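Local coordinates for protein UDP-N-acetylglucosamine 4-epimerase (Bacillus cereus, PDB 3M2P) that probably interconverts UDP-N-acetylglucosamine and its galacto epimer as an NAD(P)-dependent sugar epimerase, and is known to bind UDP, at residues 16-21 and 204-209; 222-227 and 274-279; 64-69 and 99-104. All blocks are in the same frame, centred on the assembly; numbering follows the deposited sequence.

How the contacts relate
From the N terminus, the chain enters contact 1 at helix 13-24, and that loop closes only at helix 202-212, with 182 residues between segments 16-21 and 204-209. Contact 3 is nested inside it: strand 65-68 and strand 103-109, joined through helix 83-98, meet as sheet neighbours. Contact 2 follows in series, strand 220-224 opening a loop that closes at 274-279. Contacts 1 and 3 touch where Val-18 and Val-209 pack on Val-67, and Val-18 on Leu-69, so the two helices lie against the central sheet. Contacts 1 and 2 meet through hydrogen bonds from Lys-207 NZ to Ser-277 O and from Asp-279 N to Asp-204 OD1. Contacts 2 and 3 reach the same sheet without touching.

Contact 1. Residues 16-21 and 204-209; sequences QYVVES and DAAKSV
Ala-206 pushes its methyl group into helix 13-24, over the turn formed by Tyr-17, Val-18 and Ser-21. Ala-206 CB lies 3.5 Å from the carbonyl oxygen Tyr-17 O and also meets Tyr-17 CB. Val-18 CG2 comes in at 3.8 Å from the same Ala-206 CB. The small residue explains the close spacing: the CA atoms of Val-18 and Ala-206 are 4.4 Å apart, and the axes of the two short helical segments approach to 8.3 Å, crossing at -50°. Val-18 CG2, anti to its own carbonyl carbon, continues along the interface to Val-209 CG2 at 3.9 Å, the two valines crossing at about a right angle. The ring of Tyr-17 leads away from the interface, and its OH bonds to Phe-166 N.

Ser-21 points toward the other helix, and its OG also rests on Ala-206 CB. With OG beside the backbone N (chi1 -74°), the hydroxyl turns back along its own helix, and Ser-21 OG donates to Tyr-17 O at 3.2 Å, from above the carbonyl plane. That oxygen also accepts from Ser-21 N, so one carbonyl receives two donors.

Helix 13-24 carries the UDP-binding residues Phe-13 and Leu-14 one turn before Tyr-17 and Val-18. The hydroxyl of Ser-21 is engaged by a carbonyl of its own helix, and what crosses between the helices is packing: the fit rests on the Ala-206 methyl seated against Tyr-17, Val-18 and Ser-21, with Val-18 on Val-209, rather than on polar pairing.

Contact 2. Residues 222-227 and 274-279; sequences FNIGSG and LDFSTD
Leu-274, just after helix 268-273, sets one methyl on an aromatic face: Leu-274 CD1 stands 3.9 Å from the centroid of the Phe-222 ring and 18° off the ring normal, a CH-pi contact displaced toward the rim at CZ and CE2. The other methyl, Leu-274 CD2, reaches Ile-224 CD1 more loosely, at 4.4 Å. Asp-275 then takes positive phi, the first residue to leave the helical conformation. Overall, 274-278 runs nearly parallel to 222-226, 17° apart end to end.

Phe-276 comes next. Its CG is anti to the backbone N (chi1 167°), and the ring reaches across so that Phe-276 CE2 meets Ile-224 CG2 at 3.5 Å, the two side chains crossing at about a right angle. Gly-225 O lies at the ring's edge, near its plane. Ser-208 of helix 202-212 touches both Ile-224 and Phe-276, placing that helix beside the pair.

Past Ser-277, Thr-278 faces the loop that follows the strand. Thr-278 CG2 rests 3.7 Å from Ser-226 CA, and Thr-278 OG1, held between the backbone N and the carbonyl carbon, lies 3.3 Å from Ser-226 O. A water bridges this pair, donating to Ser-226 O at 2.7 Å and accepting from Thr-278 OG1 at 2.6 Å. The hydroxyl of Ser-226 is used elsewhere, bonded to Phe-199 O.

Backbone bonds of Phe-222 and Ile-224 to Arg-159 identify their strand as a neighbour of strand 154-164. The arrangement is thus an irregular segment packed by side chains beside a parallel strand of the Rossmann-type sheet, consistent with an extended short-chain dehydrogenase/reductase fold.

Contact 3. Residues 64-69 and 99-104; sequences DAVVHL and NNISNI
A beta-alpha-beta unit of the Rossmann-type sheet brings these segments together: strand 65-68 leads through helix 83-98 into strand 103-109, which lies parallel beside it. The direct evidence is a hydrogen bond from Val-66 N to Asn-103 O, 3.1 Å long, with an angle of 159° at the hydrogen and the donor in the carbonyl plane. Beside it, Ile-104 CA makes a CA-H...O contact with Val-66 O at 3.1 Å, as Val-66 and Ile-104 pair in register with their CA atoms 4.7 Å apart. The ladder extends beyond the segment through a backbone bond between Val-66 and Val-105.

The helix ends just before the second strand. Asn-100, with positive phi (60°), closes it in a Schellman motif, and the chain then presents Ile-101 to the first strand. Ile-101 CG2, anti to the backbone N, sits 4.0 Å from Asp-64 O and 4.2 Å from Val-66 CG2. On the same side of the sheet, Ile-104 CG1 lies 4.3 Å from Val-66 CB. The opposite face carries Ala-65, and Ala-65 CB approaches Asn-103 O at 3.2 Å and Asn-103 CB less closely. Asn-103 itself is the centre of an inverse gamma turn.

On its other side strand 65-68 pairs with strand 4-8, and Asp-64 OD2 accepts from Lys-4 N. Backbone bonds thus run both ways: Ala-65 and Val-67 bond to strand 4-8, and Val-66 bonds to Asn-103 and Val-105. Val-66, Ile-101 and Ile-104 pack on one face, while Ala-65 and Asn-103 lie on the other. Main-chain bonding sets the parallel alignment, and on the face of Val-66 and Ile-104 hydrocarbon packing reaches the crossover helix, where Cys-96 of helix 83-98 meets Val-66.

Contact 1. Residues 16-21 and 204-209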
loop_
_atom_site.group_PDB
_atom_site.type_symbol
_atom_site.label_atom_id
_atom_site.label_comp_id
_atom_site.label_asym_id
_atom_site.label_seq_id
_atom_site.Cartn_x
_atom_site.Cartn_y
_atom_site.Cartn_z
ATOM N N GLN A 16 -8.930 10.967 -21.219
ATOM C CA GLN A 16 -9.732 11.578 -22.289
ATOM C C GLN A 16 -11.203 11.811 -21.914
ATOM O O GLN A 16 -11.778 12.830 -22.278
ATOM C CB GLN A 16 -9.619 10.768 -23.585
ATOM C CG GLN A 16 -8.217 10.789 -24.190
ATOM C CD GLN A 16 -8.144 10.102 -25.550
ATOM O OE1 GLN A 16 -8.112 8.863 -25.645
ATOM N NE2 GLN A 16 -8.104 10.907 -26.616
ATOM N N TYR A 17 -11.803 10.870 -21.191
ATOM C CA TYR A 17 -13.128 11.068 -20.612
ATOM C C TYR A 17 -13.136 12.230 -19.615
ATOM O O TYR A 17 -14.026 13.077 -19.654
ATOM C CB TYR A 17 -13.601 9.798 -19.912
ATOM C CG TYR A 17 -14.094 8.727 -20.850
ATOM C CD1 TYR A 17 -15.432 8.627 -21.168
ATOM C CD2 TYR A 17 -13.218 7.806 -21.417
ATOM C CE1 TYR A 17 -15.887 7.651 -22.021
ATOM C CE2 TYR A 17 -13.670 6.822 -22.273
ATOM C CZ TYR A 17 -15.004 6.753 -22.572
ATOM O OH TYR A 17 -15.477 5.785 -23.420
ATOM N N VAL A 18 -12.138 12.255 -18.731
ATOM C CA VAL A 18 -12.011 13.278 -17.690
ATOM C C VAL A 18 -11.749 14.675 -18.231
ATOM O O VAL A 18 -12.267 15.650 -17.707
ATOM C CB VAL A 18 -10.879 12.941 -16.696
ATOM C CG1 VAL A 18 -10.419 14.200 -15.956
ATOM C CG2 VAL A 18 -11.329 11.867 -15.723
ATOM N N VAL A 19 -10.922 14.762 -19.269
ATOM C CA VAL A 19 -10.589 16.036 -19.899
ATOM C C VAL A 19 -11.831 16.690 -20.481
ATOM O O VAL A 19 -12.049 17.879 -20.286
ATOM C CB VAL A 19 -9.522 15.865 -21.008
ATOM C CG1 VAL A 19 -9.628 16.976 -22.053
ATOM C CG2 VAL A 19 -8.131 15.803 -20.398
ATOM N N GLU A 20 -12.651 15.916 -21.185
ATOM C CA GLU A 20 -13.839 16.492 -21.804
ATOM C C GLU A 20 -14.946 16.815 -20.789
ATOM O O GLU A 20 -15.700 17.770 -20.974
ATOM C CB GLU A 20 -14.354 15.628 -22.960
ATOM C CG GLU A 20 -15.047 14.361 -22.555
ATOM C CD GLU A 20 -15.995 13.889 -23.638
ATOM O OE1 GLU A 20 -16.167 14.663 -24.611
ATOM O OE2 GLU A 20 -16.563 12.766 -23.522
ATOM N N SER A 21 -15.035 16.032 -19.718
ATOM C CA SER A 21 -15.948 16.344 -18.624
ATOM C C SER A 21 -15.618 17.716 -18.056
ATOM O O SER A 21 -16.512 18.489 -17.723
ATOM C CB SER A 21 -15.858 15.293 -17.518
ATOM O OG SER A 21 -16.486 14.087 -17.915
ATOM N N ASP A 204 -18.926 7.830 -16.258
ATOM C CA ASP A 204 -19.320 8.011 -14.864
ATOM C C ASP A 204 -18.136 8.228 -13.924
ATOM O O ASP A 204 -18.289 8.799 -12.850
ATOM C CB ASP A 204 -20.101 6.791 -14.381
ATOM C CG ASP A 204 -21.521 6.739 -14.937
ATOM O OD1 ASP A 204 -22.129 7.817 -15.164
ATOM O OD2 ASP A 204 -22.023 5.606 -15.131
ATOM N N ALA A 205 -16.962 7.747 -14.313
ATOM C CA ALA A 205 -15.761 7.963 -13.522
ATOM C C ALA A 205 -15.268 9.398 -13.699
ATOM O O ALA A 205 -14.841 10.057 -12.735
ATOM C CB ALA A 205 -14.679 6.972 -13.911
ATOM N N ALA A 206 -15.328 9.878 -14.937
ATOM C CA ALA A 206 -15.021 11.268 -15.220
ATOM C C ALA A 206 -16.039 12.155 -14.516
ATOM O O ALA A 206 -15.724 13.281 -14.138
ATOM C CB ALA A 206 -15.022 11.523 -16.703
ATOM N N LYS A 207 -17.257 11.641 -14.329
ATOM C CA LYS A 207 -18.292 12.394 -13.618
ATOM C C LYS A 207 -17.915 12.588 -12.158
ATOM O O LYS A 207 -17.993 13.700 -11.634
ATOM C CB LYS A 207 -19.665 11.720 -13.722
ATOM C CG LYS A 207 -20.783 12.443 -12.950
ATOM C CD LYS A 207 -22.143 11.852 -13.286
ATOM C CE LYS A 207 -23.299 12.607 -12.653
ATOM N NZ LYS A 207 -23.771 12.015 -11.373
ATOM N N SER A 208 -17.500 11.505 -11.509
ATOM C CA SER A 208 -17.115 11.560 -10.107
ATOM C C SER A 208 -15.891 12.466 -9.889
ATOM O O SER A 208 -15.745 13.081 -8.832
ATOM C CB SER A 208 -16.860 10.152 -9.562
ATOM O OG SER A 208 -15.760 9.545 -10.218
ATOM N N VAL A 209 -15.013 12.548 -10.885
ATOM C CA VAL A 209 -13.892 13.483 -10.807
ATOM C C VAL A 209 -14.433 14.913 -10.716
ATOM O O VAL A 209 -14.011 15.704 -9.872
ATOM C CB VAL A 209 -12.913 13.338 -12.006
ATOM C CG1 VAL A 209 -12.047 14.565 -12.132
ATOM C CG2 VAL A 209 -12.045 12.107 -11.847
#

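Contact 2. Residues 222-227 and 274-279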
loop_
_atom_site.group_PDB
_atom_site.type_symbol
_atom_site.label_atom_id
_atom_site.label_comp_id
_atom_site.label_asym_id
_atom_site.label_seq_id
_atom_site.Cartn_x
_atom_site.Cartn_y
_atom_site.Cartn_z
ATOM N N PHE A 222 -12.633 7.869 -1.107
ATOM C CA PHE A 222 -13.963 7.448 -1.504
ATOM C C PHE A 222 -13.977 6.286 -2.519
ATOM O O PHE A 222 -13.198 6.285 -3.469
ATOM C CB PHE A 222 -14.711 8.637 -2.092
ATOM C CG PHE A 222 -14.579 9.897 -1.289
ATOM C CD1 PHE A 222 -13.545 10.781 -1.529
ATOM C CD2 PHE A 222 -15.506 10.216 -0.317
ATOM C CE1 PHE A 222 -13.434 11.935 -0.811
ATOM C CE2 PHE A 222 -15.394 11.378 0.415
ATOM C CZ PHE A 222 -14.366 12.235 0.165
ATOM N N ASN A 223 -14.864 5.307 -2.313
ATOM C CA ASN A 223 -15.112 4.284 -3.322
ATOM C C ASN A 223 -15.964 4.911 -4.406
ATOM O O ASN A 223 -17.003 5.499 -4.110
ATOM C CB ASN A 223 -15.888 3.097 -2.744
ATOM C CG ASN A 223 -15.115 2.331 -1.701
ATOM O OD1 ASN A 223 -15.691 1.570 -0.920
ATOM N ND2 ASN A 223 -13.810 2.518 -1.675
ATOM N N ILE A 224 -15.543 4.799 -5.657
ATOM C CA ILE A 224 -16.410 5.201 -6.755
ATOM C C ILE A 224 -16.847 3.980 -7.565
ATOM O O ILE A 224 -16.256 3.659 -8.596
ATOM C CB ILE A 224 -15.767 6.250 -7.692
ATOM C CG1 ILE A 224 -15.184 7.426 -6.900
ATOM C CG2 ILE A 224 -16.797 6.736 -8.697
ATOM C CD1 ILE A 224 -16.214 8.331 -6.242
ATOM N N GLY A 225 -17.883 3.299 -7.077
ATOM C CA GLY A 225 -18.474 2.172 -7.776
ATOM C C GLY A 225 -19.728 2.555 -8.542
ATOM O O GLY A 225 -20.213 3.680 -8.440
ATOM N N SER A 226 -20.269 1.606 -9.300
ATOM C CA SER A 226 -21.410 1.872 -10.175
ATOM C C SER A 226 -22.738 1.353 -9.637
ATOM O O SER A 226 -23.782 1.973 -9.857
ATOM C CB SER A 226 -21.166 1.271 -11.553
ATOM O OG SER A 226 -20.809 -0.095 -11.431
ATOM N N GLY A 227 -22.721 0.221 -8.944
ATOM C CA GLY A 227 -23.980 -0.415 -8.598
ATOM C C GLY A 227 -23.896 -1.793 -7.970
ATOM O O GLY A 227 -24.006 -1.880 -6.738
ATOM N N LEU A 274 -20.071 13.411 -1.627
ATOM C CA LEU A 274 -19.812 13.930 -2.965
ATOM C C LEU A 274 -21.101 14.150 -3.756
ATOM O O LEU A 274 -21.052 14.589 -4.907
ATOM C CB LEU A 274 -18.846 13.018 -3.732
ATOM C CG LEU A 274 -17.354 13.368 -3.700
ATOM C CD1 LEU A 274 -16.843 13.665 -2.292
ATOM C CD2 LEU A 274 -16.542 12.272 -4.342
ATOM N N ASP A 275 -22.245 13.876 -3.129
ATOM C CA ASP A 275 -23.538 13.917 -3.818
ATOM C C ASP A 275 -23.388 13.249 -5.185
ATOM O O ASP A 275 -23.811 13.798 -6.199
ATOM C CB ASP A 275 -24.059 15.362 -3.997
ATOM C CG ASP A 275 -24.026 16.196 -2.696
ATOM O OD1 ASP A 275 -24.699 15.816 -1.700
ATOM O OD2 ASP A 275 -23.342 17.253 -2.686
ATOM N N PHE A 276 -22.762 12.075 -5.216
ATOM C CA PHE A 276 -22.436 11.425 -6.487
ATOM C C PHE A 276 -23.219 10.140 -6.776
ATOM O O PHE A 276 -23.338 9.257 -5.925
ATOM C CB PHE A 276 -20.934 11.131 -6.611
ATOM C CG PHE A 276 -20.609 10.189 -7.739
ATOM C CD1 PHE A 276 -20.586 10.639 -9.053
ATOM C CD2 PHE A 276 -20.373 8.841 -7.496
ATOM C CE1 PHE A 276 -20.311 9.772 -10.099
ATOM C CE2 PHE A 276 -20.093 7.970 -8.541
ATOM C CZ PHE A 276 -20.066 8.439 -9.841
ATOM N N SER A 277 -23.732 10.029 -7.992
ATOM C CA SER A 277 -24.328 8.785 -8.418
ATOM C C SER A 277 -24.068 8.629 -9.909
ATOM O O SER A 277 -23.869 9.619 -10.608
ATOM C CB SER A 277 -25.822 8.778 -8.107
ATOM O OG SER A 277 -26.490 9.842 -8.776
ATOM N N THR A 278 -24.053 7.392 -10.391
ATOM C CA THR A 278 -23.747 7.118 -11.790
ATOM C C THR A 278 -24.912 7.468 -12.699
ATOM O O THR A 278 -26.067 7.206 -12.360
ATOM C CB THR A 278 -23.456 5.629 -12.005
ATOM O OG1 THR A 278 -24.498 4.843 -11.397
ATOM C CG2 THR A 278 -22.116 5.262 -11.404
ATOM N N ASP A 279 -24.606 8.043 -13.859
ATOM C CA ASP A 279 -25.613 8.235 -14.893
ATOM C C ASP A 279 -26.014 6.878 -15.489
ATOM O O ASP A 279 -27.194 6.618 -15.716
ATOM C CB ASP A 279 -25.104 9.166 -16.000
ATOM C CG ASP A 279 -25.005 10.630 -15.561
ATOM O OD1 ASP A 279 -25.499 10.985 -14.466
ATOM O OD2 ASP A 279 -24.429 11.436 -16.330
HETATM O O HOH W 1 -25.656 2.549 -11.667
#

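Contact 3. Residues 64-69 and 99-104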
loop_
_atom_site.group_PDB
_atom_site.type_symbol
_atom_site.label_atom_id
_atom_site.label_comp_id
_atom_site.label_asym_id
_atom_site.label_seq_id
_atom_site.Cartn_x
_atom_site.Cartn_y
_atom_site.Cartn_z
ATOM N N ASP A 64 -5.462 25.847 -11.156
ATOM C CA ASP A 64 -6.314 25.964 -9.975
ATOM C C ASP A 64 -6.555 24.637 -9.262
ATOM O O ASP A 64 -6.680 24.590 -8.036
ATOM C CB ASP A 64 -7.661 26.557 -10.373
ATOM C CG ASP A 64 -7.533 27.940 -10.966
ATOM O OD1 ASP A 64 -7.124 28.870 -10.228
ATOM O OD2 ASP A 64 -7.851 28.091 -12.170
ATOM N N ALA A 65 -6.653 23.564 -10.036
ATOM C CA ALA A 65 -6.849 22.240 -9.470
ATOM C C ALA A 65 -6.035 21.247 -10.272
ATOM O O ALA A 65 -5.608 21.562 -11.382
ATOM C CB ALA A 65 -8.318 21.862 -9.490
ATOM N N VAL A 66 -5.824 20.056 -9.713
ATOM C CA VAL A 66 -5.104 18.991 -10.406
ATOM C C VAL A 66 -5.853 17.665 -10.291
ATOM O O VAL A 66 -6.255 17.272 -9.204
ATOM C CB VAL A 66 -3.660 18.830 -9.844
ATOM C CG1 VAL A 66 -2.959 17.621 -10.450
ATOM C CG2 VAL A 66 -2.850 20.088 -10.087
ATOM N N VAL A 67 -6.059 16.995 -11.420
ATOM C CA VAL A 67 -6.511 15.604 -11.421
ATOM C C VAL A 67 -5.292 14.723 -11.716
ATOM O O VAL A 67 -4.659 14.863 -12.761
ATOM C CB VAL A 67 -7.623 15.337 -12.485
ATOM C CG1 VAL A 67 -8.180 13.916 -12.358
ATOM C CG2 VAL A 67 -8.749 16.352 -12.365
ATOM N N HIS A 68 -4.949 13.831 -10.794
ATOM C CA HIS A 68 -3.759 13.000 -10.945
ATOM C C HIS A 68 -4.111 11.598 -11.440
ATOM O O HIS A 68 -4.430 10.700 -10.649
ATOM C CB HIS A 68 -3.004 12.938 -9.620
ATOM C CG HIS A 68 -1.739 12.139 -9.677
ATOM N ND1 HIS A 68 -0.985 12.015 -10.825
ATOM C CD2 HIS A 68 -1.085 11.443 -8.717
ATOM C CE1 HIS A 68 0.071 11.265 -10.572
ATOM N NE2 HIS A 68 0.036 10.908 -9.301
ATOM N N LEU A 69 -4.046 11.416 -12.754
ATOM C CA LEU A 69 -4.485 10.169 -13.377
ATOM C C LEU A 69 -3.327 9.291 -13.839
ATOM O O LEU A 69 -3.490 8.081 -13.987
ATOM C CB LEU A 69 -5.397 10.463 -14.564
ATOM C CG LEU A 69 -6.660 11.284 -14.314
ATOM C CD1 LEU A 69 -7.356 11.516 -15.630
ATOM C CD2 LEU A 69 -7.599 10.595 -13.336
ATOM N N ASN A 99 2.896 25.983 -5.740
ATOM C CA ASN A 99 1.981 26.853 -6.474
ATOM C C ASN A 99 0.709 27.153 -5.688
ATOM O O ASN A 99 -0.197 27.842 -6.165
ATOM C CB ASN A 99 1.646 26.238 -7.824
ATOM C CG ASN A 99 2.806 26.302 -8.791
ATOM O OD1 ASN A 99 3.154 27.382 -9.279
ATOM N ND2 ASN A 99 3.414 25.149 -9.080
ATOM N N ASN A 100 0.678 26.637 -4.464
ATOM C CA ASN A 100 -0.470 26.747 -3.573
ATOM C C ASN A 100 -1.778 26.139 -4.106
ATOM O O ASN A 100 -2.860 26.687 -3.886
ATOM C CB ASN A 100 -0.676 28.191 -3.127
ATOM C CG ASN A 100 -0.904 28.299 -1.626
ATOM O OD1 ASN A 100 0.044 28.191 -0.832
ATOM N ND2 ASN A 100 -2.164 28.501 -1.226
ATOM N N ILE A 101 -1.666 25.007 -4.803
ATOM C CA ILE A 101 -2.831 24.229 -5.213
ATOM C C ILE A 101 -3.187 23.228 -4.125
ATOM O O ILE A 101 -2.318 22.574 -3.558
ATOM C CB ILE A 101 -2.581 23.411 -6.495
ATOM C CG1 ILE A 101 -2.497 24.298 -7.735
ATOM C CG2 ILE A 101 -3.678 22.407 -6.676
ATOM C CD1 ILE A 101 -1.100 24.461 -8.255
ATOM N N SER A 102 -4.468 23.090 -3.825
ATOM C CA SER A 102 -4.843 22.089 -2.843
ATOM C C SER A 102 -5.990 21.208 -3.311
ATOM O O SER A 102 -6.108 20.080 -2.860
ATOM C CB SER A 102 -5.099 22.727 -1.474
ATOM O OG SER A 102 -5.474 24.084 -1.621
ATOM N N ASN A 103 -6.809 21.720 -4.229
ATOM C CA ASN A 103 -7.904 20.934 -4.808
ATOM C C ASN A 103 -7.412 19.893 -5.814
ATOM O O ASN A 103 -7.337 20.160 -7.017
ATOM C CB ASN A 103 -8.947 21.833 -5.468
ATOM C CG ASN A 103 -10.261 21.120 -5.684
ATOM O OD1 ASN A 103 -11.159 21.603 -6.388
ATOM N ND2 ASN A 103 -10.387 19.956 -5.066
ATOM N N ILE A 104 -7.097 18.703 -5.310
ATOM C CA ILE A 104 -6.480 17.648 -6.101
ATOM C C ILE A 104 -7.311 16.373 -6.051
ATOM O O ILE A 104 -7.857 16.033 -5.012
ATOM C CB ILE A 104 -5.089 17.333 -5.547
ATOM C CG1 ILE A 104 -4.197 18.566 -5.627
ATOM C CG2 ILE A 104 -4.455 16.173 -6.285
ATOM C CD1 ILE A 104 -3.103 18.548 -4.604
#